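Local coordinates for protein succinate dehydrogenase subunit A (Mycolicibacterium smegmatis, PDB 7D6V) that probably carries out the FAD-linked oxidation of succinate to fumarate as the flavoprotein subunit of a succinate dehydrogenase of the respiratory chain, at residues 72-75 / 81-84; 77-82 / 559-564; 397-402 / 436-441; 416-421 / 429-434. All coordinates share one frame; numbering follows the deposited sequence.

The four contacts lie in one flavoprotein chain, and interaction 4 touches the flavin cofactor. Interactions 1 and 2 share Leu-81 and Asn-82, their centres about 10 Å apart, so one loop meets both its preceding helix and the turn at 559-564. Interaction 4 is likewise about 10 Å from interaction 1, centre to centre, and joins it through a probable backbone hydrogen bond, Asn-83 N to Gly-417 O (2.7 Å). Another probable hydrogen bond, Gly-563 N to Ser-421 O (2.9 Å), ties interaction 2 to interaction 4. Interactions 3 and 4 lie about 12 Å apart, centre to centre, on helix 427-448. The side chains of Thr-74 in interaction 1 and Ala-439 in interaction 3 are each about 11 Å from FAD.

Interaction 1: 72-75 / 81-84; sequences GDTM and LNNW
Met-75 and Asn-82 run alongside each other in opposite senses, thioether against the root of the amide side chain. The closest side-chain approach is Met-75 SD to Asn-82 CB, 3.5 Å, with the methyl Met-75 CE a little farther off at 4.0 Å from the same CB. Met-75 reaches this place by folding: its CG lies beside the backbone N (chi1 -70°), and further bends at chi2 and chi3 curl the sulfur and methyl toward the 81-84 loop. There Met-75 CE also touches Trp-84 CB at 4.3 Å, while the indole itself leads away from the helix. Asn-82 answers from the loop with its CB directed at the helix, and Asn-82 CG lies 3.8 Å from Thr-74 O. The hydroxyl of Thr-74 serves a different partner, hydrogen bonding to the side chain of Asn-427. Ala-87 of helix 84-102 also packs against Thr-74 and Met-75, and Phe-613 touches Met-75 too. The contact thus closes the short connection between helix 67-76 and helix 84-102, which has Asn-83 as its N-cap. Chemically it is mixed: a flexible, polarisable thioether fills the apolar part, and beside it a buried polar side chain lies against carbonyls of the last turn of the helix.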
loop_
_atom_site.group_PDB
_atom_site.type_symbol
_atom_site.label_atom_id
_atom_site.label_comp_id
_atom_site.label_asym_id
_atom_site.label_seq_id
_atom_site.Cartn_x
_atom_site.Cartn_y
_atom_site.Cartn_z
ATOM N N GLY A 72 -30.674 -11.602 -5.426
ATOM C CA GLY A 72 -31.696 -11.055 -4.551
ATOM C C GLY A 72 -31.130 -10.096 -3.523
ATOM O O GLY A 72 -31.742 -9.072 -3.211
ATOM N N ASP A 73 -29.950 -10.412 -2.986
ATOM C CA ASP A 73 -29.305 -9.517 -2.033
ATOM C C ASP A 73 -28.956 -8.184 -2.677
ATOM O O ASP A 73 -29.138 -7.124 -2.068
ATOM C CB ASP A 73 -28.052 -10.176 -1.462
ATOM C CG ASP A 73 -28.372 -11.293 -0.500
ATOM O OD1 ASP A 73 -29.564 -11.509 -0.212
ATOM O OD2 ASP A 73 -27.433 -11.956 -0.029
ATOM N N THR A 74 -28.441 -8.217 -3.906
ATOM C CA THR A 74 -28.111 -6.982 -4.609
ATOM C C THR A 74 -29.363 -6.175 -4.923
ATOM O O THR A 74 -29.369 -4.947 -4.781
ATOM C CB THR A 74 -27.335 -7.303 -5.886
ATOM O OG1 THR A 74 -26.036 -7.795 -5.542
ATOM C CG2 THR A 74 -27.182 -6.069 -6.755
ATOM N N MET A 75 -30.440 -6.844 -5.335
ATOM C CA MET A 75 -31.669 -6.128 -5.664
ATOM C C MET A 75 -32.300 -5.510 -4.422
ATOM O O MET A 75 -32.886 -4.426 -4.494
ATOM C CB MET A 75 -32.651 -7.070 -6.357
ATOM C CG MET A 75 -32.226 -7.481 -7.756
ATOM S SD MET A 75 -31.936 -6.110 -8.884
ATOM C CE MET A 75 -33.585 -5.443 -9.044
ATOM N N LEU A 81 -34.231 -0.512 -7.540
ATOM C CA LEU A 81 -33.952 0.474 -8.571
ATOM C C LEU A 81 -32.823 0.024 -9.487
ATOM O O LEU A 81 -32.548 0.687 -10.491
ATOM C CB LEU A 81 -33.598 1.816 -7.918
ATOM C CG LEU A 81 -33.464 3.065 -8.789
ATOM C CD1 LEU A 81 -34.809 3.464 -9.366
ATOM C CD2 LEU A 81 -32.852 4.192 -8.012
ATOM N N ASN A 82 -32.194 -1.105 -9.170
ATOM C CA ASN A 82 -31.038 -1.601 -9.905
ATOM C C ASN A 82 -31.393 -1.901 -11.354
ATOM O O ASN A 82 -32.545 -2.177 -11.693
ATOM C CB ASN A 82 -30.522 -2.883 -9.254
ATOM C CG ASN A 82 -30.233 -2.720 -7.785
ATOM O OD1 ASN A 82 -31.086 -2.989 -6.945
ATOM N ND2 ASN A 82 -29.010 -2.341 -7.461
ATOM N N ASN A 83 -30.380 -1.852 -12.214
ATOM C CA ASN A 83 -30.470 -2.508 -13.512
ATOM C C ASN A 83 -30.419 -4.010 -13.276
ATOM O O ASN A 83 -29.374 -4.552 -12.908
ATOM C CB ASN A 83 -29.339 -2.053 -14.429
ATOM C CG ASN A 83 -29.638 -2.305 -15.893
ATOM O OD1 ASN A 83 -30.256 -3.304 -16.249
ATOM N ND2 ASN A 83 -29.202 -1.394 -16.749
ATOM N N TRP A 84 -31.555 -4.680 -13.467
ATOM C CA TRP A 84 -31.657 -6.087 -13.103
ATOM C C TRP A 84 -30.761 -6.964 -13.966
ATOM O O TRP A 84 -30.230 -7.968 -13.482
ATOM C CB TRP A 84 -33.106 -6.541 -13.209
ATOM C CG TRP A 84 -33.694 -6.301 -14.552
ATOM C CD1 TRP A 84 -34.338 -5.179 -14.974
ATOM C CD2 TRP A 84 -33.699 -7.209 -15.660
ATOM N NE1 TRP A 84 -34.751 -5.332 -16.274
ATOM C CE2 TRP A 84 -34.368 -6.569 -16.718
ATOM C CE3 TRP A 84 -33.201 -8.499 -15.858
ATOM C CZ2 TRP A 84 -34.551 -7.174 -17.955
ATOM C CZ3 TRP A 84 -33.384 -9.097 -17.085
ATOM C CH2 TRP A 84 -34.052 -8.436 -18.118
#

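Interaction 2: 77-82 / 559-564; sequences GGKFLN and ESRGGH
Lys-79 and Arg-561 pass each other in opposite directions where two tight turns face across the chain. Lys-79 is the C-prime residue of the Schellman motif that ends helix 67-76, with Phe-80 N bonded to Met-75 O, and it also sits in a type I' turn from Gly-78 to Leu-81 that overlaps the motif. Opposite it, Arg-561 to His-564 make a type II' turn closed by backbone bonds in both directions. The close packing is aliphatic: Lys-79 CB rests 3.6 Å from Arg-561 CG and 3.9 Å from Arg-561 CD. Arg-561 first runs straight, CG anti to its amide nitrogen (chi1 -169°), then bends at chi3 to bring the guanidinium beside the lysine carbonyl. Arg-561 NE forms a salt bridge with Glu-559 OE2 (3.3 Å, its hydrogen bond weak), and the guanidinium also has a salt bridge to Asp-573 and a weak bond to Ala-574 O. The other side is looser. Leu-81 CB stays 4.3 Å from Arg-561 CD, the end of the lysine chain leads away, and both Lys-79 and Gly-562 are partly exposed to solvent. The contact joins the FAD-binding part of the chain to the region matching the fumarate reductase flavoprotein C-terminal family. Its one hydrogen bond between the turns is weak and bent: Arg-561 NH1 to Lys-79 O, 3.4 Å, at 129°.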
loop_
_atom_site.group_PDB
_atom_site.type_symbol
_atom_site.label_atom_id
_atom_site.label_comp_id
_atom_site.label_asym_id
_atom_site.label_seq_id
_atom_site.Cartn_x
_atom_site.Cartn_y
_atom_site.Cartn_z
ATOM N N GLY A 77 -30.572 -4.525 -1.623
ATOM C CA GLY A 77 -29.676 -3.436 -1.300
ATOM C C GLY A 77 -29.505 -2.517 -2.487
ATOM O O GLY A 77 -28.532 -2.627 -3.235
ATOM N N GLY A 78 -30.464 -1.621 -2.678
ATOM C CA GLY A 78 -30.597 -0.876 -3.908
ATOM C C GLY A 78 -32.062 -0.614 -4.167
ATOM O O GLY A 78 -32.424 0.149 -5.066
ATOM N N LYS A 79 -32.908 -1.262 -3.366
ATOM C CA LYS A 79 -34.341 -0.975 -3.301
ATOM C C LYS A 79 -35.032 -1.206 -4.639
ATOM O O LYS A 79 -35.993 -0.515 -4.978
ATOM C CB LYS A 79 -34.598 0.446 -2.798
ATOM C CG LYS A 79 -34.667 0.554 -1.284
ATOM C CD LYS A 79 -33.316 0.313 -0.645
ATOM C CE LYS A 79 -33.407 0.322 0.865
ATOM N NZ LYS A 79 -32.135 -0.133 1.482
ATOM N N PHE A 80 -34.536 -2.180 -5.399
ATOM C CA PHE A 80 -35.114 -2.606 -6.670
ATOM C C PHE A 80 -35.106 -1.496 -7.713
ATOM O O PHE A 80 -35.875 -1.535 -8.677
ATOM C CB PHE A 80 -36.527 -3.162 -6.467
ATOM C CG PHE A 80 -36.560 -4.405 -5.629
ATOM C CD1 PHE A 80 -36.722 -4.327 -4.259
ATOM C CD2 PHE A 80 -36.402 -5.650 -6.208
ATOM C CE1 PHE A 80 -36.741 -5.464 -3.486
ATOM C CE2 PHE A 80 -36.421 -6.793 -5.438
ATOM C CZ PHE A 80 -36.592 -6.699 -4.077
ATOM N N LEU A 81 -34.231 -0.512 -7.540
ATOM C CA LEU A 81 -33.952 0.474 -8.571
ATOM C C LEU A 81 -32.823 0.024 -9.487
ATOM O O LEU A 81 -32.548 0.687 -10.491
ATOM C CB LEU A 81 -33.598 1.816 -7.918
ATOM C CG LEU A 81 -33.464 3.065 -8.789
ATOM C CD1 LEU A 81 -34.809 3.464 -9.366
ATOM C CD2 LEU A 81 -32.852 4.192 -8.012
ATOM N N ASN A 82 -32.194 -1.105 -9.170
ATOM C CA ASN A 82 -31.038 -1.601 -9.905
ATOM C C ASN A 82 -31.393 -1.901 -11.354
ATOM O O ASN A 82 -32.545 -2.177 -11.693
ATOM C CB ASN A 82 -30.522 -2.883 -9.254
ATOM C CG ASN A 82 -30.233 -2.720 -7.785
ATOM O OD1 ASN A 82 -31.086 -2.989 -6.945
ATOM N ND2 ASN A 82 -29.010 -2.341 -7.461
ATOM N N GLU A 559 -38.695 11.970 -3.690
ATOM C CA GLU A 559 -38.953 10.835 -2.812
ATOM C C GLU A 559 -37.612 10.389 -2.250
ATOM O O GLU A 559 -36.554 10.802 -2.729
ATOM C CB GLU A 559 -39.689 9.703 -3.545
ATOM C CG GLU A 559 -38.962 9.086 -4.732
ATOM C CD GLU A 559 -38.112 7.892 -4.362
ATOM O OE1 GLU A 559 -38.371 7.286 -3.307
ATOM O OE2 GLU A 559 -37.194 7.547 -5.130
ATOM N N SER A 560 -37.662 9.552 -1.218
ATOM C CA SER A 560 -36.464 9.093 -0.528
ATOM C C SER A 560 -36.231 7.621 -0.834
ATOM O O SER A 560 -37.168 6.822 -0.800
ATOM C CB SER A 560 -36.582 9.306 0.981
ATOM O OG SER A 560 -36.676 10.681 1.295
ATOM N N ARG A 561 -34.988 7.269 -1.147
ATOM C CA ARG A 561 -34.664 5.882 -1.467
ATOM C C ARG A 561 -33.162 5.698 -1.351
ATOM O O ARG A 561 -32.405 6.350 -2.073
ATOM C CB ARG A 561 -35.148 5.520 -2.870
ATOM C CG ARG A 561 -35.099 4.038 -3.181
ATOM C CD ARG A 561 -35.508 3.761 -4.614
ATOM N NE ARG A 561 -36.842 4.264 -4.911
ATOM C CZ ARG A 561 -37.949 3.542 -4.810
ATOM N NH1 ARG A 561 -37.884 2.280 -4.419
ATOM N NH2 ARG A 561 -39.121 4.081 -5.100
ATOM N N GLY A 562 -32.736 4.819 -0.457
ATOM C CA GLY A 562 -31.324 4.499 -0.345
ATOM C C GLY A 562 -30.504 5.702 0.073
ATOM O O GLY A 562 -30.737 6.311 1.124
ATOM N N GLY A 563 -29.527 6.057 -0.757
ATOM C CA GLY A 563 -28.617 7.141 -0.443
ATOM C C GLY A 563 -29.155 8.534 -0.674
ATOM O O GLY A 563 -28.478 9.504 -0.324
ATOM N N HIS A 564 -30.343 8.665 -1.257
ATOM C CA HIS A 564 -30.952 9.962 -1.530
ATOM C C HIS A 564 -32.093 10.175 -0.544
ATOM O O HIS A 564 -33.120 9.496 -0.620
ATOM C CB HIS A 564 -31.448 10.043 -2.971
ATOM C CG HIS A 564 -32.365 11.196 -3.231
ATOM N ND1 HIS A 564 -31.937 12.505 -3.218
ATOM C CD2 HIS A 564 -33.687 11.237 -3.512
ATOM C CE1 HIS A 564 -32.956 13.302 -3.479
ATOM N NE2 HIS A 564 -34.030 12.557 -3.663
#

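Interaction 3: 397-402 / 436-441; sequences DPDTAA and GRRAGL
The guanidinium of Arg-438 presents an edge, not a face, to the backbone carbonyl of Asp-399. Oxygen Asp-399 O lies almost exactly in the guanidinium plane, 2° out of it, and takes a nearly straight hydrogen bond from Arg-438 NE (3.0 Å, 167°). A second, weak bond comes to the same oxygen from Arg-438 NH2 at 3.5 Å, so two N-H groups of one edge fork onto one acceptor. The carboxylate of Asp-399 lies beside the guanidinium and points the same way, but the planes are 46° apart, and the two groups do not form a flat two-pronged pair. The ion pair is correspondingly modest: Asp-399 OD2 to Arg-438 NH2, 3.5 Å. To reach the carbonyl the arginine chain folds at both chi2 and chi3 and curls back toward the loop. Next to this polar part, methyl meets methyl, Ala-401 CB to Ala-439 CB at 3.7 Å, and the small side chains let the loop come close to the helix backbone, with the two CA atoms 4.8 Å apart. Within the loop an Asx motif forms, Asp-397 OD1 accepting from Thr-400 N (3.3 Å). Helix 84-102 supplies the stronger salt-bridge partners of both charges, Arg-85 for Asp-399 and Glu-93 for Arg-438, and its Leu-89 touches the arginine. The contact therefore pins the connection between strand 383-395 and strand 408-409 of the FAD-binding domain against helix 427-448, with helix 84-102 alongside.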
loop_
_atom_site.group_PDB
_atom_site.type_symbol
_atom_site.label_atom_id
_atom_site.label_comp_id
_atom_site.label_asym_id
_atom_site.label_seq_id
_atom_site.Cartn_x
_atom_site.Cartn_y
_atom_site.Cartn_z
ATOM N N ASP A 397 -25.187 0.059 -21.735
ATOM C CA ASP A 397 -25.851 -1.185 -22.086
ATOM C C ASP A 397 -25.409 -2.253 -21.094
ATOM O O ASP A 397 -24.218 -2.345 -20.792
ATOM C CB ASP A 397 -25.502 -1.595 -23.511
ATOM C CG ASP A 397 -26.369 -2.723 -24.022
ATOM O OD1 ASP A 397 -25.985 -3.896 -23.845
ATOM O OD2 ASP A 397 -27.438 -2.438 -24.597
ATOM N N PRO A 398 -26.327 -3.031 -20.519
ATOM C CA PRO A 398 -25.894 -4.016 -19.510
ATOM C C PRO A 398 -24.931 -5.065 -20.049
ATOM O O PRO A 398 -23.926 -5.369 -19.393
ATOM C CB PRO A 398 -27.217 -4.631 -19.029
ATOM C CG PRO A 398 -28.261 -4.174 -19.990
ATOM C CD PRO A 398 -27.789 -2.898 -20.579
ATOM N N ASP A 399 -25.194 -5.617 -21.234
ATOM C CA ASP A 399 -24.359 -6.701 -21.749
ATOM C C ASP A 399 -23.021 -6.174 -22.249
ATOM O O ASP A 399 -21.958 -6.602 -21.785
ATOM C CB ASP A 399 -25.099 -7.444 -22.859
ATOM C CG ASP A 399 -26.269 -8.243 -22.337
ATOM O OD1 ASP A 399 -27.346 -7.648 -22.124
ATOM O OD2 ASP A 399 -26.114 -9.465 -22.138
ATOM N N THR A 400 -23.052 -5.251 -23.205
ATOM C CA THR A 400 -21.853 -4.541 -23.627
ATOM C C THR A 400 -21.582 -3.416 -22.638
ATOM O O THR A 400 -22.069 -3.457 -21.508
ATOM C CB THR A 400 -22.007 -4.013 -25.052
ATOM O OG1 THR A 400 -22.945 -2.932 -25.068
ATOM C CG2 THR A 400 -22.514 -5.114 -25.962
ATOM N N ALA A 401 -20.758 -2.455 -23.005
ATOM C CA ALA A 401 -20.575 -1.256 -22.203
ATOM C C ALA A 401 -21.306 -0.073 -22.843
ATOM O O ALA A 401 -22.127 -0.235 -23.753
ATOM C CB ALA A 401 -19.092 -0.983 -21.979
ATOM N N ALA A 402 -20.978 1.126 -22.376
ATOM C CA ALA A 402 -21.838 2.304 -22.451
ATOM C C ALA A 402 -21.947 2.851 -23.870
ATOM O O ALA A 402 -21.647 2.184 -24.861
ATOM C CB ALA A 402 -21.312 3.395 -21.525
ATOM N N GLY A 436 -15.439 -4.622 -16.286
ATOM C CA GLY A 436 -14.252 -4.322 -17.062
ATOM C C GLY A 436 -14.027 -5.343 -18.157
ATOM O O GLY A 436 -13.714 -4.985 -19.296
ATOM N N ARG A 437 -14.208 -6.628 -17.837
ATOM C CA ARG A 437 -14.130 -7.641 -18.882
ATOM C C ARG A 437 -15.212 -7.433 -19.934
ATOM O O ARG A 437 -14.940 -7.515 -21.141
ATOM C CB ARG A 437 -14.234 -9.037 -18.276
ATOM C CG ARG A 437 -14.061 -10.137 -19.293
ATOM C CD ARG A 437 -14.238 -11.500 -18.679
ATOM N NE ARG A 437 -14.560 -12.496 -19.691
ATOM C CZ ARG A 437 -15.778 -12.689 -20.185
ATOM N NH1 ARG A 437 -15.977 -13.620 -21.106
ATOM N NH2 ARG A 437 -16.793 -11.951 -19.764
ATOM N N ARG A 438 -16.446 -7.149 -19.499
ATOM C CA ARG A 438 -17.512 -6.904 -20.470
ATOM C C ARG A 438 -17.199 -5.698 -21.352
ATOM O O ARG A 438 -17.456 -5.726 -22.559
ATOM C CB ARG A 438 -18.856 -6.710 -19.768
ATOM C CG ARG A 438 -19.292 -7.854 -18.876
ATOM C CD ARG A 438 -19.590 -9.115 -19.654
ATOM N NE ARG A 438 -20.845 -9.041 -20.393
ATOM C CZ ARG A 438 -21.690 -10.056 -20.529
ATOM N NH1 ARG A 438 -21.424 -11.223 -19.965
ATOM N NH2 ARG A 438 -22.806 -9.903 -21.225
ATOM N N ALA A 439 -16.645 -4.631 -20.770
ATOM C CA ALA A 439 -16.337 -3.429 -21.537
ATOM C C ALA A 439 -15.228 -3.680 -22.547
ATOM O O ALA A 439 -15.317 -3.231 -23.696
ATOM C CB ALA A 439 -15.950 -2.292 -20.594
ATOM N N GLY A 440 -14.173 -4.387 -22.140
ATOM C CA GLY A 440 -13.125 -4.730 -23.086
ATOM C C GLY A 440 -13.638 -5.574 -24.235
ATOM O O GLY A 440 -13.298 -5.336 -25.398
ATOM N N LEU A 441 -14.490 -6.556 -23.930
ATOM C CA LEU A 441 -15.016 -7.415 -24.984
ATOM C C LEU A 441 -15.946 -6.639 -25.913
ATOM O O LEU A 441 -15.941 -6.860 -27.130
ATOM C CB LEU A 441 -15.724 -8.618 -24.359
ATOM C CG LEU A 441 -16.214 -9.769 -25.239
ATOM C CD1 LEU A 441 -16.249 -11.037 -24.411
ATOM C CD2 LEU A 441 -17.586 -9.498 -25.833
#

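Interaction 4: 416-421 / 429-434; sequences GGMHGS and LSDLLV. With FAD (flavin-adenine dinucleotide), chain D.
Asp-431 reaches from its helix to the ends of Met-418 and His-419, and one carboxylate oxygen meets both. Asp-431 OD1 lies 3.3 Å from Met-418 SD and 3.4 Å from His-419 CE1, with the imidazole and carboxylate planes 30° apart. Met-418 is fully extended, its CG anti to the backbone N (chi1 -178°), which carries the sulfur straight out to the helix. Met-418 also lies over one face of the His-419 ring, its CG 4.1 Å above the ring plane, over the centre. This is the stretch of the FAD-binding domain that leads from strand 415-416 into helix 427-448, whose first turns line the flavin pocket. On that helix, Leu-432 CD1 touches the ribityl oxygen FAD O5' at 3.4 Å. Leu-429 CG packs 3.6 Å from FAD O2 of the isoalloxazine, and Leu-429 N also approaches that oxygen. The N-terminal turns of the helix would probably polarise O2 and favour negative charge there. Farther out, His-90 of helix 84-102 packs on Met-418 and hydrogen bonds to Ser-430 OG, and Phe-435 and Asn-427 of helix 427-448 touch Met-418 and His-419 respectively.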
loop_
_atom_site.group_PDB
_atom_site.type_symbol
_atom_site.label_atom_id
_atom_site.label_comp_id
_atom_site.label_asym_id
_atom_site.label_seq_id
_atom_site.Cartn_x
_atom_site.Cartn_y
_atom_site.Cartn_z
ATOM N N GLY A 416 -23.045 3.640 -14.322
ATOM C CA GLY A 416 -24.268 3.729 -13.553
ATOM C C GLY A 416 -25.237 2.627 -13.925
ATOM O O GLY A 416 -25.292 2.176 -15.068
ATOM N N GLY A 417 -26.002 2.189 -12.928
ATOM C CA GLY A 417 -27.063 1.232 -13.174
ATOM C C GLY A 417 -27.061 0.001 -12.293
ATOM O O GLY A 417 -28.129 -0.471 -11.897
ATOM N N MET A 418 -25.880 -0.530 -11.974
ATOM C CA MET A 418 -25.817 -1.739 -11.159
ATOM C C MET A 418 -26.425 -1.528 -9.780
ATOM O O MET A 418 -27.378 -2.212 -9.399
ATOM C CB MET A 418 -24.378 -2.218 -11.018
ATOM C CG MET A 418 -24.338 -3.491 -10.228
ATOM S SD MET A 418 -22.754 -4.281 -10.006
ATOM C CE MET A 418 -23.312 -5.593 -8.938
ATOM N N HIS A 419 -25.871 -0.602 -9.008
ATOM C CA HIS A 419 -26.403 -0.273 -7.696
ATOM C C HIS A 419 -27.433 0.834 -7.870
ATOM O O HIS A 419 -27.087 1.949 -8.277
ATOM C CB HIS A 419 -25.279 0.161 -6.759
ATOM C CG HIS A 419 -23.994 -0.574 -6.978
ATOM N ND1 HIS A 419 -22.985 -0.084 -7.778
ATOM C CD2 HIS A 419 -23.547 -1.757 -6.494
ATOM C CE1 HIS A 419 -21.976 -0.935 -7.783
ATOM N NE2 HIS A 419 -22.290 -1.957 -7.010
ATOM N N GLY A 420 -28.693 0.526 -7.592
ATOM C CA GLY A 420 -29.744 1.487 -7.851
ATOM C C GLY A 420 -29.721 2.666 -6.904
ATOM O O GLY A 420 -29.413 3.792 -7.302
ATOM N N SER A 421 -30.029 2.410 -5.639
ATOM C CA SER A 421 -30.050 3.442 -4.619
ATOM C C SER A 421 -28.981 3.263 -3.562
ATOM O O SER A 421 -28.764 4.181 -2.766
ATOM C CB SER A 421 -31.419 3.481 -3.930
ATOM O OG SER A 421 -32.409 3.914 -4.833
ATOM N N LEU A 429 -15.958 -4.139 -5.910
ATOM C CA LEU A 429 -14.710 -4.752 -6.348
ATOM C C LEU A 429 -14.953 -5.833 -7.394
ATOM O O LEU A 429 -14.202 -5.940 -8.368
ATOM C CB LEU A 429 -13.953 -5.316 -5.147
ATOM C CG LEU A 429 -13.374 -4.297 -4.165
ATOM C CD1 LEU A 429 -12.585 -4.993 -3.073
ATOM C CD2 LEU A 429 -12.497 -3.297 -4.893
ATOM N N SER A 430 -15.993 -6.648 -7.212
ATOM C CA SER A 430 -16.314 -7.667 -8.205
ATOM C C SER A 430 -16.984 -7.072 -9.439
ATOM O O SER A 430 -16.815 -7.599 -10.548
ATOM C CB SER A 430 -17.196 -8.746 -7.575
ATOM O OG SER A 430 -18.385 -8.195 -7.044
ATOM N N ASP A 431 -17.755 -5.996 -9.258
ATOM C CA ASP A 431 -18.274 -5.220 -10.379
ATOM C C ASP A 431 -17.130 -4.794 -11.288
ATOM O O ASP A 431 -17.226 -4.884 -12.517
ATOM C CB ASP A 431 -19.054 -4.017 -9.818
ATOM C CG ASP A 431 -19.421 -2.947 -10.864
ATOM O OD1 ASP A 431 -20.313 -2.134 -10.549
ATOM O OD2 ASP A 431 -18.862 -2.878 -11.974
ATOM N N LEU A 432 -16.032 -4.331 -10.687
ATOM C CA LEU A 432 -14.879 -3.901 -11.468
ATOM C C LEU A 432 -14.444 -4.984 -12.443
ATOM O O LEU A 432 -14.350 -4.743 -13.648
ATOM C CB LEU A 432 -13.720 -3.527 -10.546
ATOM C CG LEU A 432 -13.952 -2.383 -9.564
ATOM C CD1 LEU A 432 -12.640 -1.939 -8.948
ATOM C CD2 LEU A 432 -14.670 -1.230 -10.239
ATOM N N LEU A 433 -14.232 -6.202 -11.945
ATOM C CA LEU A 433 -13.752 -7.276 -12.807
ATOM C C LEU A 433 -14.797 -7.661 -13.846
ATOM O O LEU A 433 -14.501 -7.718 -15.048
ATOM C CB LEU A 433 -13.368 -8.486 -11.960
ATOM C CG LEU A 433 -12.454 -8.220 -10.768
ATOM C CD1 LEU A 433 -12.411 -9.433 -9.864
ATOM C CD2 LEU A 433 -11.064 -7.851 -11.240
ATOM N N VAL A 434 -16.036 -7.897 -13.402
ATOM C CA VAL A 434 -17.072 -8.386 -14.308
ATOM C C VAL A 434 -17.270 -7.414 -15.464
ATOM O O VAL A 434 -17.180 -7.784 -16.643
ATOM C CB VAL A 434 -18.385 -8.622 -13.538
ATOM C CG1 VAL A 434 -19.524 -8.933 -14.490
ATOM C CG2 VAL A 434 -18.212 -9.740 -12.535
HETATM P PA FAD D . -10.202 3.676 -9.737
HETATM O O1A FAD D . -9.293 2.506 -9.793
HETATM O O2A FAD D . -10.537 4.274 -8.425
HETATM O O5B FAD D . -9.521 4.837 -10.597
HETATM C C5B FAD D . -9.889 5.152 -11.927
HETATM C C4B FAD D . -8.646 5.429 -12.755
HETATM O O4B FAD D . -8.929 6.387 -13.768
HETATM C C3B FAD D . -7.491 6.002 -11.970
HETATM O O3B FAD D . -6.317 5.332 -12.402
HETATM C C2B FAD D . -7.405 7.439 -12.415
HETATM O O2B FAD D . -6.082 7.954 -12.358
HETATM C C1B FAD D . -7.884 7.344 -13.834
HETATM N N9A FAD D . -8.390 8.640 -14.313
HETATM C C8A FAD D . -9.370 9.361 -13.771
HETATM N N7A FAD D . -9.575 10.490 -14.472
HETATM C C5A FAD D . -8.706 10.499 -15.486
HETATM C C6A FAD D . -8.379 11.392 -16.608
HETATM N N6A FAD D . -9.039 12.545 -16.798
HETATM N N1A FAD D . -7.397 11.021 -17.437
HETATM C C2A FAD D . -6.724 9.878 -17.279
HETATM N N3A FAD D . -6.967 9.025 -16.287
HETATM C C4A FAD D . -7.928 9.274 -15.378
HETATM N N1 FAD D . -15.526 -1.054 -2.423
HETATM C C2 FAD D . -15.703 -2.295 -1.928
HETATM O O2 FAD D . -16.373 -3.099 -2.582
HETATM N N3 FAD D . -15.192 -2.700 -0.765
HETATM C C4 FAD D . -14.467 -1.894 -0.001
HETATM O O4 FAD D . -14.002 -2.293 1.075
HETATM C C4X FAD D . -14.222 -0.517 -0.457
HETATM N N5 FAD D . -13.495 0.348 0.266
HETATM C C5X FAD D . -13.287 1.596 -0.182
HETATM C C6 FAD D . -12.532 2.475 0.576
HETATM C C7 FAD D . -12.315 3.763 0.125
HETATM C C7M FAD D . -11.502 4.725 0.938
HETATM C C8 FAD D . -12.888 4.199 -1.165
HETATM C C8M FAD D . -12.652 5.596 -1.655
HETATM C C9 FAD D . -13.639 3.325 -1.928
HETATM C C9A FAD D . -13.858 2.040 -1.477
HETATM N N10 FAD D . -14.619 1.156 -2.245
HETATM C C10 FAD D . -14.812 -0.137 -1.752
HETATM C "C1'" FAD D . -15.181 1.561 -3.528
HETATM C "C2'" FAD D . -14.347 0.964 -4.656
HETATM O "O2'" FAD D . -12.969 0.946 -4.292
HETATM C "C3'" FAD D . -14.451 1.765 -5.941
HETATM O "O3'" FAD D . -15.788 1.688 -6.416
HETATM C "C4'" FAD D . -13.523 1.196 -7.003
HETATM O "O4'" FAD D . -12.178 1.272 -6.554
HETATM C "C5'" FAD D . -13.622 1.943 -8.319
HETATM O "O5'" FAD D . -12.577 1.469 -9.155
HETATM P P FAD D . -12.359 1.987 -10.646
HETATM O O1P FAD D . -11.459 1.012 -11.318
HETATM O O2P FAD D . -13.676 2.285 -11.268
HETATM O O3P FAD D . -11.592 3.391 -10.484
#